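Local coordinates for protein MIX1 (Leishmania major, PDB 3HA4) that forms a homodimer of helical, TPR-like subunits and probably acts as a membrane-anchored scaffold that mediates protein-protein interactions, at residues A[39-44]-A[72-77]; A[52-57]-A[89-94]; A[77-82]-A[95-100]. All blocks are in the same frame, centred on the assembly; numbering follows the deposited sequence.

Interaction 1: A[39-44]-A[72-77]; sequences QRVVLL and PLELTQ
E74 packs its aliphatic part against two consecutive valines, V41 and V42, and the chain can be followed outward atom by atom. Its CB lies 4.0 Å from CG1 of V41. CG touches both valines, 3.7 Å from V42 CG2 and slightly farther from V41 CG1. The chain bends at this point (chi2 59°), which turns the carboxylate along V42: CD and then OE1 pass the same CG2 methyl, OE1 at 3.8 Å. The valine thus meets both the methylene and one carboxylate oxygen, while the other oxygen, OE2, forms a salt bridge with R45, just beyond the end of the first segment. That bridge anchors the acid at the side of an otherwise apolar contact.

One residue further on, L75 sends CD1 to within 3.5 Å of V41 CG1, the two side chains crossing at about a right angle. V41 CG1 meets both E74 and L75; chi1 of 164° turns this methyl anti to the backbone N. No hydrogen bond joins the segments.

The contact is a helix-to-helix packing of the all-helical, TPR-like fold, setting helix 34-42 against helix 70-81, with helix 54-64 between them in sequence. M57 of that helix packs on V41 and W58 on L75, L75 also reaches M97 of helix 94-109, and V42 touches Q77 of the second subunit.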
# COMPACT_ATOMS: atom_id res chain seq x y z
N GLN A 39 -0.44 8.39 -3.55
CA GLN A 39 -1.02 8.21 -4.88
C GLN A 39 0.03 8.19 -6.00
O GLN A 39 -0.08 7.43 -6.96
CB GLN A 39 -2.09 9.28 -5.13
CG GLN A 39 -2.81 9.15 -6.46
CD GLN A 39 -3.80 10.28 -6.68
OE1 GLN A 39 -4.99 10.06 -6.86
NE2 GLN A 39 -3.30 11.51 -6.64
N ARG A 40 1.08 8.97 -5.86
CA ARG A 40 2.12 9.01 -6.83
C ARG A 40 2.97 7.78 -6.81
O ARG A 40 3.45 7.31 -7.80
CB ARG A 40 2.97 10.22 -6.58
CG ARG A 40 2.64 11.33 -7.43
CD ARG A 40 3.12 12.64 -6.98
NE ARG A 40 2.33 13.65 -7.64
CZ ARG A 40 2.62 14.93 -7.69
NH1 ARG A 40 3.70 15.40 -7.11
NH2 ARG A 40 1.83 15.76 -8.33
N VAL A 41 3.16 7.25 -5.63
CA VAL A 41 3.98 6.09 -5.42
C VAL A 41 3.27 4.84 -5.88
O VAL A 41 3.87 3.91 -6.32
CB VAL A 41 4.36 5.96 -3.96
CG1 VAL A 41 4.87 4.61 -3.66
CG2 VAL A 41 5.36 6.97 -3.59
N VAL A 42 1.96 4.86 -5.80
CA VAL A 42 1.16 3.74 -6.18
C VAL A 42 1.02 3.55 -7.68
O VAL A 42 0.70 2.49 -8.12
CB VAL A 42 -0.20 3.79 -5.54
CG1 VAL A 42 -1.06 2.84 -6.15
CG2 VAL A 42 -0.10 3.53 -4.13
N LEU A 43 1.28 4.60 -8.42
CA LEU A 43 1.24 4.60 -9.85
C LEU A 43 2.43 3.87 -10.39
O LEU A 43 2.42 3.40 -11.48
CB LEU A 43 1.34 6.03 -10.30
CG LEU A 43 0.39 6.84 -11.16
CD1 LEU A 43 -0.98 6.38 -11.23
CD2 LEU A 43 0.47 8.19 -10.66
N LEU A 44 3.47 3.77 -9.60
CA LEU A 44 4.71 3.24 -10.08
C LEU A 44 4.66 1.78 -10.44
O LEU A 44 5.22 1.39 -11.42
CB LEU A 44 5.82 3.47 -9.09
CG LEU A 44 6.35 4.86 -8.92
CD1 LEU A 44 7.16 4.91 -7.71
CD2 LEU A 44 7.16 5.15 -10.05
N PRO A 72 6.39 3.06 2.57
CA PRO A 72 7.49 2.08 2.54
C PRO A 72 7.04 0.68 2.13
O PRO A 72 7.78 -0.03 1.44
CB PRO A 72 8.00 2.09 3.98
CG PRO A 72 7.72 3.50 4.43
CD PRO A 72 6.39 3.85 3.82
N LEU A 73 5.85 0.28 2.56
CA LEU A 73 5.27 -0.98 2.12
C LEU A 73 5.12 -1.00 0.59
O LEU A 73 5.51 -1.95 -0.08
CB LEU A 73 3.92 -1.20 2.81
CG LEU A 73 3.16 -2.50 2.52
CD1 LEU A 73 3.89 -3.66 3.15
CD2 LEU A 73 1.74 -2.40 3.05
N GLU A 74 4.56 0.08 0.05
CA GLU A 74 4.36 0.20 -1.39
C GLU A 74 5.69 0.21 -2.16
O GLU A 74 5.85 -0.49 -3.17
CB GLU A 74 3.53 1.44 -1.70
CG GLU A 74 2.67 1.31 -2.93
CD GLU A 74 1.69 0.16 -2.81
OE1 GLU A 74 0.61 0.33 -2.20
OE2 GLU A 74 2.02 -0.91 -3.35
N LEU A 75 6.65 1.00 -1.67
CA LEU A 75 7.99 0.99 -2.22
C LEU A 75 8.65 -0.40 -2.18
O LEU A 75 9.37 -0.78 -3.11
CB LEU A 75 8.87 2.00 -1.48
CG LEU A 75 9.07 3.39 -2.09
CD1 LEU A 75 8.21 3.61 -3.32
CD2 LEU A 75 8.80 4.44 -1.04
N THR A 76 8.40 -1.15 -1.11
CA THR A 76 8.92 -2.51 -1.02
C THR A 76 8.42 -3.35 -2.19
O THR A 76 9.20 -4.08 -2.81
CB THR A 76 8.53 -3.21 0.29
OG1 THR A 76 9.10 -2.50 1.39
CG2 THR A 76 9.05 -4.63 0.31
N GLN A 77 7.13 -3.25 -2.51
CA GLN A 77 6.59 -3.91 -3.70
C GLN A 77 7.27 -3.42 -4.98
O GLN A 77 7.55 -4.21 -5.88
CB GLN A 77 5.06 -3.74 -3.82
CG GLN A 77 4.27 -4.05 -2.55
CD GLN A 77 4.83 -5.23 -1.76
OE1 GLN A 77 5.15 -6.29 -2.32
NE2 GLN A 77 4.95 -5.05 -0.46

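Interaction 2: A[52-57]-A[89-94]; sequences EDIALM and TYVADP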
# COMPACT_ATOMS: atom_id res chain seq x y z
N GLU A 52 11.34 8.31 -12.65
CA GLU A 52 12.47 9.24 -12.54
C GLU A 52 12.43 10.04 -11.23
O GLU A 52 13.41 10.68 -10.86
CB GLU A 52 12.50 10.20 -13.75
CG GLU A 52 11.24 11.06 -13.95
CD GLU A 52 10.23 10.43 -14.90
OE1 GLU A 52 9.79 9.29 -14.62
OE2 GLU A 52 9.87 11.06 -15.90
N ASP A 53 11.30 10.00 -10.54
CA ASP A 53 11.12 10.78 -9.32
C ASP A 53 11.10 9.93 -8.04
O ASP A 53 10.79 10.45 -6.98
CB ASP A 53 9.80 11.57 -9.39
CG ASP A 53 9.88 12.79 -10.29
OD1 ASP A 53 10.98 13.10 -10.81
OD2 ASP A 53 8.84 13.45 -10.48
N ILE A 54 11.43 8.66 -8.15
CA ILE A 54 11.42 7.73 -7.05
C ILE A 54 12.30 8.15 -5.89
O ILE A 54 11.87 8.21 -4.79
CB ILE A 54 11.85 6.36 -7.53
CG1 ILE A 54 10.68 5.62 -8.12
CG2 ILE A 54 12.34 5.56 -6.43
CD1 ILE A 54 11.07 4.69 -9.20
N ALA A 55 13.54 8.44 -6.18
CA ALA A 55 14.51 8.89 -5.19
C ALA A 55 13.97 10.10 -4.44
O ALA A 55 14.02 10.15 -3.21
CB ALA A 55 15.84 9.25 -5.87
N LEU A 56 13.44 11.06 -5.19
CA LEU A 56 12.91 12.29 -4.62
C LEU A 56 11.67 12.00 -3.79
O LEU A 56 11.48 12.54 -2.69
CB LEU A 56 12.61 13.29 -5.74
CG LEU A 56 12.05 14.71 -5.53
CD1 LEU A 56 10.62 14.82 -6.05
CD2 LEU A 56 12.17 15.24 -4.10
N MET A 57 10.82 11.12 -4.32
CA MET A 57 9.61 10.74 -3.63
C MET A 57 9.95 9.99 -2.34
O MET A 57 9.30 10.19 -1.33
CB MET A 57 8.68 9.94 -4.54
CG MET A 57 7.76 10.82 -5.36
SD MET A 57 6.51 9.89 -6.26
CE MET A 57 7.53 9.00 -7.43
N THR A 89 18.02 2.04 -13.69
CA THR A 89 17.78 3.18 -14.55
C THR A 89 17.39 4.42 -13.77
O THR A 89 17.83 5.49 -14.05
CB THR A 89 16.63 2.89 -15.54
OG1 THR A 89 16.99 1.86 -16.45
CG2 THR A 89 16.30 4.08 -16.34
N TYR A 90 16.53 4.24 -12.79
CA TYR A 90 15.90 5.32 -12.10
C TYR A 90 16.42 5.61 -10.72
O TYR A 90 16.18 6.65 -10.20
CB TYR A 90 14.42 5.06 -12.02
CG TYR A 90 13.71 5.02 -13.33
CD1 TYR A 90 13.62 6.12 -14.12
CD2 TYR A 90 13.12 3.88 -13.76
CE1 TYR A 90 12.97 6.09 -15.27
CE2 TYR A 90 12.49 3.83 -14.92
CZ TYR A 90 12.42 4.94 -15.68
OH TYR A 90 11.75 4.91 -16.86
N VAL A 91 17.13 4.68 -10.12
CA VAL A 91 17.71 4.88 -8.81
C VAL A 91 19.22 4.70 -8.82
O VAL A 91 19.72 3.69 -9.21
CB VAL A 91 17.11 3.93 -7.74
CG1 VAL A 91 17.58 4.28 -6.39
CG2 VAL A 91 15.65 3.96 -7.76
N ALA A 92 19.92 5.71 -8.36
CA ALA A 92 21.35 5.71 -8.29
C ALA A 92 21.94 4.51 -7.56
O ALA A 92 22.79 3.82 -8.09
CB ALA A 92 21.82 6.98 -7.68
N ASP A 93 21.51 4.29 -6.33
CA ASP A 93 21.82 3.09 -5.58
C ASP A 93 20.52 2.54 -5.10
O ASP A 93 19.83 3.15 -4.35
CB ASP A 93 22.73 3.40 -4.39
CG ASP A 93 23.46 2.20 -3.88
OD1 ASP A 93 23.19 1.09 -4.33
OD2 ASP A 93 24.31 2.35 -3.01
N PRO A 94 20.20 1.37 -5.58
CA PRO A 94 18.97 0.71 -5.23
C PRO A 94 19.12 -0.04 -3.97
O PRO A 94 18.20 -0.06 -3.23
CB PRO A 94 18.79 -0.25 -6.38
CG PRO A 94 19.39 0.38 -7.44
CD PRO A 94 20.54 1.10 -6.96
O HOH W 1 14.70 8.56 -8.79
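The Y90 ring meets the backbone of E52 across this contact. E52 N lies 3.5 Å from Y90 CD1 and approaches the ring obliquely. CG and CE1 are also near this nitrogen, CD1 being the closest ring atom, and the CA of E52 follows close behind. One face is covered from within its own segment: the CG2 methyl of T89 stands 3.8 Å above the plane, over the ring centre. Outside the two segments, Y86 makes an edge-to-face contact with Y90, and P51 touches it as well.

Beyond the ring, the contact becomes aliphatic. I54 points toward the other segment and divides its branches between two residues. CD1 comes to 4.4 Å from Y90 CB, a loose approach, whereas CG2 meets V91 CG2 at 3.9 Å. The I54 and V91 side chains cross at about a right angle. For V91 the meeting methyl is the one anti to its carbonyl carbon, a consequence of chi1 at -172°, which places CG1 anti to the backbone N.

A water links the backbones where no direct hydrogen bond crosses. It accepts from A55 N at 2.9 Å and donates to Y90 O at 2.8 Å; a weak third bond goes to E52 O. The carbonyl of Y90 lies where helix 84-90 ends, and the amide of A55 belongs to the first turn of helix 54-64, so the water bridges the end of one helix to the start of another. The chemistry is therefore mixed: I54 and V91, both buried, meet through methyl groups alone, while nearer the surface the ring of Y90 packs on the backbone of E52. The polar link between the two backbones is made by the water.

Interaction 3: A[77-82]-A[95-100]; sequences QVLKYS and DEMRKE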
# COMPACT_ATOMS: atom_id res chain seq x y z
N GLN A 77 7.13 -3.25 -2.51
CA GLN A 77 6.59 -3.91 -3.70
C GLN A 77 7.27 -3.42 -4.98
O GLN A 77 7.55 -4.21 -5.88
CB GLN A 77 5.06 -3.74 -3.82
CG GLN A 77 4.27 -4.05 -2.55
CD GLN A 77 4.83 -5.23 -1.76
OE1 GLN A 77 5.15 -6.29 -2.32
NE2 GLN A 77 4.95 -5.05 -0.46
N VAL A 78 7.55 -2.11 -5.07
CA VAL A 78 8.34 -1.60 -6.19
C VAL A 78 9.72 -2.27 -6.26
O VAL A 78 10.11 -2.76 -7.30
CB VAL A 78 8.44 -0.05 -6.21
CG1 VAL A 78 9.37 0.42 -7.32
CG2 VAL A 78 7.07 0.58 -6.39
N LEU A 79 10.44 -2.31 -5.14
CA LEU A 79 11.74 -2.98 -5.11
C LEU A 79 11.63 -4.50 -5.36
O LEU A 79 12.45 -5.08 -6.06
CB LEU A 79 12.45 -2.71 -3.79
CG LEU A 79 12.65 -1.24 -3.48
CD1 LEU A 79 13.26 -1.04 -2.09
CD2 LEU A 79 13.51 -0.63 -4.56
N LYS A 80 10.61 -5.12 -4.78
CA LYS A 80 10.33 -6.54 -5.00
C LYS A 80 10.11 -6.91 -6.47
O LYS A 80 10.82 -7.75 -7.03
CB LYS A 80 9.08 -6.92 -4.21
CG LYS A 80 8.93 -8.38 -3.84
CD LYS A 80 7.94 -8.51 -2.68
CE LYS A 80 7.49 -9.93 -2.48
NZ LYS A 80 6.47 -9.99 -1.40
N TYR A 81 9.13 -6.27 -7.09
CA TYR A 81 8.65 -6.73 -8.39
C TYR A 81 9.23 -6.03 -9.61
O TYR A 81 9.04 -6.49 -10.73
CB TYR A 81 7.13 -6.71 -8.43
CG TYR A 81 6.53 -7.58 -7.36
CD1 TYR A 81 6.80 -8.94 -7.34
CD2 TYR A 81 5.73 -7.05 -6.36
CE1 TYR A 81 6.28 -9.76 -6.36
CE2 TYR A 81 5.20 -7.86 -5.37
CZ TYR A 81 5.47 -9.21 -5.38
OH TYR A 81 4.95 -10.02 -4.41
N SER A 82 9.94 -4.93 -9.42
CA SER A 82 10.59 -4.28 -10.55
C SER A 82 11.84 -5.07 -10.89
O SER A 82 12.36 -5.81 -10.06
CB SER A 82 10.95 -2.81 -10.25
OG SER A 82 9.79 -1.99 -10.19
N ASP A 95 20.26 -0.65 -3.72
CA ASP A 95 20.43 -1.40 -2.51
C ASP A 95 20.54 -0.48 -1.35
O ASP A 95 20.25 -0.83 -0.26
CB ASP A 95 21.62 -2.32 -2.58
CG ASP A 95 21.51 -3.50 -1.65
OD1 ASP A 95 20.71 -4.39 -1.91
OD2 ASP A 95 22.22 -3.53 -0.66
N GLU A 96 20.91 0.74 -1.56
CA GLU A 96 20.92 1.67 -0.47
C GLU A 96 19.54 2.15 -0.12
O GLU A 96 19.26 2.39 1.01
CB GLU A 96 21.83 2.84 -0.76
CG GLU A 96 22.36 3.55 0.47
CD GLU A 96 22.92 2.62 1.54
OE1 GLU A 96 23.72 1.73 1.22
OE2 GLU A 96 22.55 2.80 2.71
N MET A 97 18.69 2.28 -1.11
CA MET A 97 17.31 2.64 -0.91
C MET A 97 16.57 1.57 -0.15
O MET A 97 15.76 1.85 0.65
CB MET A 97 16.62 2.89 -2.23
CG MET A 97 15.25 3.43 -2.10
SD MET A 97 14.34 3.52 -3.57
CE MET A 97 12.75 3.70 -2.93
N ARG A 98 16.88 0.34 -0.46
CA ARG A 98 16.36 -0.83 0.16
C ARG A 98 16.61 -0.81 1.64
O ARG A 98 15.77 -1.11 2.44
CB ARG A 98 17.09 -1.99 -0.46
CG ARG A 98 16.65 -3.35 -0.12
CD ARG A 98 17.78 -4.30 -0.28
NE ARG A 98 17.95 -4.99 0.97
CZ ARG A 98 19.06 -5.09 1.65
NH1 ARG A 98 20.16 -4.58 1.19
NH2 ARG A 98 19.06 -5.73 2.79
N LYS A 99 17.82 -0.43 1.98
CA LYS A 99 18.28 -0.37 3.33
C LYS A 99 17.63 0.72 4.10
O LYS A 99 17.45 0.59 5.26
CB LYS A 99 19.77 -0.17 3.35
CG LYS A 99 20.49 -1.41 3.11
CD LYS A 99 21.96 -1.22 3.17
CE LYS A 99 22.66 -2.43 2.65
NZ LYS A 99 24.11 -2.37 2.82
N GLU A 100 17.28 1.80 3.43
CA GLU A 100 16.59 2.91 4.07
C GLU A 100 15.12 2.61 4.29
O GLU A 100 14.58 2.92 5.35
CB GLU A 100 16.76 4.18 3.25
CG GLU A 100 18.19 4.61 3.13
CD GLU A 100 18.37 5.75 2.15
OE1 GLU A 100 17.47 5.98 1.32
OE2 GLU A 100 19.43 6.41 2.23
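L79 faces R98 and M97 with its two methyl groups, one turned to each residue. CD1 is directed at the helix backbone itself, reaching R98 CA at 3.8 Å and the CB of the same residue at 4.3 Å. CD2 instead lies 4.3 Å from the sulfur SD of M97, a looser apolar contact. The CA–CB bond of L79 points toward the other helix. Its chi1 of -56° sets CG anti to the carbonyl carbon, and with chi2 at 175° this places the two methyls at neighbouring residues of the facing helix.

The two partners answer in different ways. M97 also points toward the other segment and extends almost straight along its length, offering its thioether to the leucine. R98 contributes only the base of its side chain, since the guanidinium leads away from L79. There NH1 forms a salt bridge with D95 OD2 at 3.0 Å, one turn earlier in the same helix, and that oxygen lies in the guanidinium plane at its edge; a weak bond from NH1 to OD1 accompanies it. NE donates to L136 O, so NE and NH1 each have a partner, and D95 OD1 in turn accepts from L141 N, which ties the pair to the C-terminal part of the chain.

The contact joins helix 70-81 to helix 94-109, a buried helix-to-helix packing of the TPR-like fold, with the short helix 84-90 between them in sequence. L87 of that helix and M139, just after helix 123-137, touch L79, while I54 and W58 of helix 54-64 pack on M97. At the far end of helix 70-81, Y81 touches E46 of the second subunit.

In the fold
Helix 70-81 is common to interactions 1 and 3, meeting helix 34-42 in the former and helix 94-109 in the latter, and both contacts have residues that touch the second subunit. The residues that touch in interaction 3 are all buried; interactions 1 and 2 are partly buried, and interaction 2 lies farthest from the chain centre, about 12 Å between centres. Interaction 2 has a water joining its backbones, while the other two meet through apolar atoms, E74 and R98 having their salt-bridge partners off the interface. The three are in contact: L44 reaches I54 and V78, and R40 packs on M57.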